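Long-range contacts in MHP1 (Microbacterium liquefaciens, PDB 2JLN), which mediates the sodium-dependent binding and uptake of 5-aryl-substituted hydantoins, preferring 5-indolylmethyl and 5-benzyl hydantoin and the L isomer over the D isomer: residues 52-58 with 201-207; 48-52 with 212-216. All coordinates share one frame; numbering follows the deposited sequence.

Interaction 1 of 2, residues 52-58 with 201-207; sequences MTSSFQV and GGENPGM
Two loops on one side of the membrane domain meet here, Thr53 bonding to Gly202 through the main chain while Met207 packs on Met52 and Phe56. Segment 52-58 joins helix 44-52 to helix 58-79. Segment 201-207 leads into helix 209-217. These loops link transmembrane helices 1 to 2 and 5 to 6. In the LeuT fold both loops lie on the outer side of the membrane.

The polar link is Gly202 N to Thr53 O, 2.7 Å long. It is nearly straight, with 165° at the hydrogen. Gly202 N also comes near the carbonyl oxygen of Phe56, but the angle is too poor for a second bond. Gly201 and Gly202 have no side chains to hold the backbone of Phe56 and Gln57 off, so the main chains lie close together. Gly201 CA is 3.7 Å from Gln57 CA, and Gln57 CB rests against Gly201 N. Gly202 has a positive phi (63°), a conformation that suits glycine.

The Thr53 hydroxyl turns back to Gly50 O. Met52 O accepts from both Ser55 N and Phe56 N, which folds the chain just after the helix. Gln57 is the N-cap of helix 58-79, and its N bonds to Gln60 OE1.

Met207 covers the apolar side. Its CG is anti to the backbone N (chi1 -162°), and the chain bends only near its end. The methyl CE thus meets the edge of the Phe56 ring, in the ring plane, near CE2. It also packs on Met52 SD, and the two methionine side chains cross at about a right angle. Met207 O lies oblique to the Phe56 ring, nearest CZ.

One main-chain bond fixes the loops at the glycine end and apolar packing of Met207 holds the other, so the contact rests little on side-chain polarity.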
loop_
_atom_site.group_PDB
_atom_site.type_symbol
_atom_site.label_atom_id
_atom_site.label_comp_id
_atom_site.label_asym_id
_atom_site.label_seq_id
_atom_site.Cartn_x
_atom_site.Cartn_y
_atom_site.Cartn_z
ATOM N N MET A 52 13.454 -6.291 15.637
ATOM C CA MET A 52 13.048 -5.495 16.791
ATOM C C MET A 52 13.309 -6.170 18.138
ATOM O O MET A 52 13.432 -5.472 19.134
ATOM C CB MET A 52 11.571 -5.141 16.692
ATOM C CG MET A 52 11.256 -4.207 15.555
ATOM S SD MET A 52 11.710 -2.518 15.963
ATOM C CE MET A 52 10.487 -2.247 17.240
ATOM N N THR A 53 13.366 -7.508 18.182
ATOM C CA THR A 53 13.563 -8.234 19.446
ATOM C C THR A 53 14.915 -7.910 20.046
ATOM O O THR A 53 15.122 -8.063 21.243
ATOM C CB THR A 53 13.539 -9.750 19.274
ATOM O OG1 THR A 53 14.510 -10.115 18.293
ATOM C CG2 THR A 53 12.159 -10.247 18.867
ATOM N N SER A 54 15.845 -7.485 19.203
ATOM C CA SER A 54 17.098 -6.895 19.668
ATOM C C SER A 54 16.918 -5.713 20.626
ATOM O O SER A 54 17.703 -5.550 21.524
ATOM C CB SER A 54 17.939 -6.437 18.472
ATOM O OG SER A 54 18.903 -5.483 18.869
ATOM N N SER A 55 15.903 -4.876 20.435
ATOM C CA SER A 55 15.774 -3.649 21.229
ATOM C C SER A 55 14.665 -3.698 22.290
ATOM O O SER A 55 14.694 -2.951 23.273
ATOM C CB SER A 55 15.570 -2.439 20.308
ATOM O OG SER A 55 16.489 -2.436 19.218
ATOM N N PHE A 56 13.677 -4.562 22.089
ATOM C CA PHE A 56 12.571 -4.684 23.032
ATOM C C PHE A 56 12.250 -6.162 23.145
ATOM O O PHE A 56 12.719 -6.967 22.334
ATOM C CB PHE A 56 11.328 -3.921 22.545
ATOM C CG PHE A 56 11.614 -2.535 22.014
ATOM C CD1 PHE A 56 11.369 -1.419 22.782
ATOM C CD2 PHE A 56 12.101 -2.352 20.732
ATOM C CE1 PHE A 56 11.622 -0.147 22.290
ATOM C CE2 PHE A 56 12.360 -1.081 20.233
ATOM C CZ PHE A 56 12.116 0.022 21.015
ATOM N N GLN A 57 11.458 -6.540 24.139
ATOM C CA GLN A 57 11.066 -7.931 24.214
ATOM C C GLN A 57 9.789 -8.264 23.397
ATOM O O GLN A 57 8.952 -7.400 23.144
ATOM C CB GLN A 57 10.983 -8.394 25.668
ATOM C CG GLN A 57 10.667 -7.296 26.629
ATOM C CD GLN A 57 10.686 -7.760 28.087
ATOM O OE1 GLN A 57 10.105 -8.794 28.445
ATOM N NE2 GLN A 57 11.347 -6.974 28.938
ATOM N N VAL A 58 9.665 -9.523 22.977
ATOM C CA VAL A 58 8.576 -9.959 22.118
ATOM C C VAL A 58 7.211 -9.335 22.417
ATOM O O VAL A 58 6.573 -8.832 21.501
ATOM C CB VAL A 58 8.474 -11.485 22.061
ATOM C CG1 VAL A 58 7.526 -11.905 20.971
ATOM C CG2 VAL A 58 9.835 -12.065 21.781
ATOM N N GLY A 201 13.020 -11.243 24.705
ATOM C CA GLY A 201 13.883 -10.335 23.959
ATOM C C GLY A 201 14.661 -9.264 24.721
ATOM O O GLY A 201 14.942 -9.382 25.919
ATOM N N GLY A 202 15.031 -8.220 23.987
ATOM C CA GLY A 202 15.361 -6.920 24.553
ATOM C C GLY A 202 16.542 -6.796 25.489
ATOM O O GLY A 202 16.405 -6.255 26.584
ATOM N N GLU A 203 17.704 -7.264 25.037
ATOM C CA GLU A 203 18.916 -7.264 25.842
ATOM C C GLU A 203 19.913 -6.281 25.316
ATOM O O GLU A 203 21.108 -6.478 25.489
ATOM C CB GLU A 203 19.577 -8.631 25.803
ATOM C CG GLU A 203 19.286 -9.485 26.994
ATOM C CD GLU A 203 19.686 -10.916 26.766
ATOM O OE1 GLU A 203 20.625 -11.151 25.973
ATOM O OE2 GLU A 203 19.054 -11.800 27.384
ATOM N N ASN A 204 19.443 -5.233 24.664
ATOM C CA ASN A 204 20.346 -4.266 24.064
ATOM C C ASN A 204 19.594 -2.967 23.774
ATOM O O ASN A 204 19.601 -2.472 22.639
ATOM C CB ASN A 204 20.964 -4.865 22.795
ATOM C CG ASN A 204 21.954 -3.920 22.113
ATOM O OD1 ASN A 204 22.348 -4.156 20.967
ATOM N ND2 ASN A 204 22.355 -2.842 22.810
ATOM N N PRO A 205 18.904 -2.434 24.800
ATOM C CA PRO A 205 17.998 -1.288 24.646
ATOM C C PRO A 205 18.750 -0.056 24.170
ATOM O O PRO A 205 19.984 -0.053 24.274
ATOM C CB PRO A 205 17.463 -1.083 26.069
ATOM C CG PRO A 205 18.487 -1.746 26.935
ATOM C CD PRO A 205 18.835 -2.964 26.167
ATOM N N GLY A 206 18.028 0.949 23.662
ATOM C CA GLY A 206 18.631 2.138 23.060
ATOM C C GLY A 206 17.689 2.886 22.114
ATOM O O GLY A 206 17.598 4.126 22.127
ATOM N N MET A 207 16.983 2.118 21.286
ATOM C CA MET A 207 16.002 2.636 20.349
ATOM C C MET A 207 14.771 3.111 21.097
ATOM O O MET A 207 14.198 2.355 21.885
ATOM C CB MET A 207 15.591 1.512 19.408
ATOM C CG MET A 207 14.922 1.974 18.146
ATOM S SD MET A 207 14.750 0.629 16.963
ATOM C CE MET A 207 13.022 0.194 17.173
#

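Interaction 2 of 2, residues 48-52 with 212-216; sequences AAGQM and AIMIF
The Phe216 ring turns its CE1, CZ and CE2 atoms to helix 44-52. Ala49 N lies at the ring edge, near the ring plane, 4.0 Å from Phe216 CE2. Ala48 CB comes in obliquely, 3.8 Å from Phe216 CE2. Met52 CG is also oblique to the ring, 3.8 Å from Phe216 CZ. Phe216 CG is anti to its carbonyl carbon (chi1 -64°), and this carries the ring toward the neighbouring helix. Ile65 of helix 58-79 touches the same side chain.

Met52 adds a Met-aromatic contact. Its SD is 5.4 Å from the centroid of the Phe216 ring and 48° off the ring normal, an oblique approach. The Met52 chain bends at chi2 and chi3, which turns its end toward Ala212, though the modelled approach there is too close to be relied on. Ile215 reaches the same sulfur more loosely, with CD1 4.5 Å from Met52 SD.

The two helical segments run nearly antiparallel, at 163°, with axes 11.0 Å apart. They belong to transmembrane helices 1 and 6, which are broken mid-membrane in the LeuT fold. Side chains fill the buried gap between the axes, and no hydrogen bond crosses it. Gly219, a probable substrate-binding residue, follows shortly in the same transmembrane helix as Phe216. The bound mercury, held by Cys69 and Trp220, is about 5 Å from the Phe216 side chain.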
loop_
_atom_site.group_PDB
_atom_site.type_symbol
_atom_site.label_atom_id
_atom_site.label_comp_id
_atom_site.label_asym_id
_atom_site.label_seq_id
_atom_site.Cartn_x
_atom_site.Cartn_y
_atom_site.Cartn_z
ATOM N N ALA A 48 11.002 -7.298 9.917
ATOM C CA ALA A 48 10.872 -6.174 10.812
ATOM C C ALA A 48 10.731 -6.600 12.268
ATOM O O ALA A 48 11.439 -6.109 13.115
ATOM C CB ALA A 48 9.694 -5.325 10.398
ATOM N N ALA A 49 9.797 -7.499 12.551
ATOM C CA ALA A 49 9.445 -7.852 13.918
ATOM C C ALA A 49 10.531 -8.707 14.519
ATOM O O ALA A 49 10.719 -8.695 15.730
ATOM C CB ALA A 49 8.126 -8.583 13.958
ATOM N N GLY A 50 11.248 -9.445 13.673
ATOM C CA GLY A 50 12.432 -10.191 14.088
ATOM C C GLY A 50 13.583 -9.337 14.614
ATOM O O GLY A 50 14.014 -9.485 15.763
ATOM N N GLN A 51 14.084 -8.435 13.777
ATOM C CA GLN A 51 15.091 -7.473 14.210
ATOM C C GLN A 51 14.730 -6.560 15.407
ATOM O O GLN A 51 15.606 -6.113 16.129
ATOM C CB GLN A 51 15.529 -6.662 13.016
ATOM C CG GLN A 51 16.153 -7.566 11.983
ATOM C CD GLN A 51 16.665 -6.803 10.775
ATOM O OE1 GLN A 51 17.460 -7.335 9.984
ATOM N NE2 GLN A 51 16.208 -5.548 10.620
ATOM N N MET A 52 13.454 -6.291 15.637
ATOM C CA MET A 52 13.048 -5.495 16.791
ATOM C C MET A 52 13.309 -6.170 18.138
ATOM O O MET A 52 13.432 -5.472 19.134
ATOM C CB MET A 52 11.571 -5.141 16.692
ATOM C CG MET A 52 11.256 -4.207 15.555
ATOM S SD MET A 52 11.710 -2.518 15.963
ATOM C CE MET A 52 10.487 -2.247 17.240
ATOM N N ALA A 212 10.189 2.838 17.024
ATOM C CA ALA A 212 9.842 1.453 16.716
ATOM C C ALA A 212 8.530 1.430 15.941
ATOM O O ALA A 212 8.441 0.832 14.861
ATOM C CB ALA A 212 9.721 0.647 17.986
ATOM N N ILE A 213 7.523 2.102 16.505
ATOM C CA ILE A 213 6.213 2.219 15.895
ATOM C C ILE A 213 6.367 2.755 14.481
ATOM O O ILE A 213 5.750 2.248 13.540
ATOM C CB ILE A 213 5.297 3.156 16.680
ATOM C CG1 ILE A 213 5.179 2.713 18.133
ATOM C CG2 ILE A 213 3.909 3.192 16.047
ATOM C CD1 ILE A 213 4.015 3.370 18.890
ATOM N N MET A 214 7.204 3.773 14.335
ATOM C CA MET A 214 7.471 4.361 13.031
ATOM C C MET A 214 8.100 3.390 12.044
ATOM O O MET A 214 8.111 3.658 10.861
ATOM C CB MET A 214 8.382 5.581 13.184
ATOM C CG MET A 214 8.562 6.410 11.923
ATOM S SD MET A 214 6.976 7.054 11.355
ATOM C CE MET A 214 6.115 7.321 12.920
ATOM N N ILE A 215 8.650 2.279 12.511
ATOM C CA ILE A 215 9.248 1.328 11.580
ATOM C C ILE A 215 8.176 0.424 11.007
ATOM O O ILE A 215 8.266 0.016 9.858
ATOM C CB ILE A 215 10.397 0.519 12.210
ATOM C CG1 ILE A 215 11.655 1.387 12.261
ATOM C CG2 ILE A 215 10.674 -0.784 11.440
ATOM C CD1 ILE A 215 12.522 1.114 13.466
ATOM N N PHE A 216 7.139 0.133 11.780
ATOM C CA PHE A 216 6.025 -0.648 11.242
ATOM C C PHE A 216 5.065 0.154 10.337
ATOM O O PHE A 216 4.568 -0.378 9.342
ATOM C CB PHE A 216 5.266 -1.338 12.373
ATOM C CG PHE A 216 6.085 -2.361 13.109
ATOM C CD1 PHE A 216 6.518 -2.124 14.406
ATOM C CD2 PHE A 216 6.438 -3.555 12.491
ATOM C CE1 PHE A 216 7.286 -3.061 15.070
ATOM C CE2 PHE A 216 7.206 -4.499 13.151
ATOM C CZ PHE A 216 7.637 -4.255 14.431
#

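How the interactions relate
Both contacts lie where transmembrane helix 1 ends and transmembrane helix 6 begins. Interaction 2 joins the helices themselves and is mostly buried. Interaction 1 joins the loops beyond them, is partly exposed, and lies farther from the centre of the chain, about 28 Å against 17 Å between centres. Their chemistry differs accordingly: a main-chain hydrogen bond and glycines act in the loops, whereas the helices meet mainly through apolar and aromatic side chains. Met52 takes part in both. Met207 CE packs on Ala212 CB and Ile215 CD1, and Phe56 CE2 packs on Ala212 CB, so the two contacts touch through these side chains.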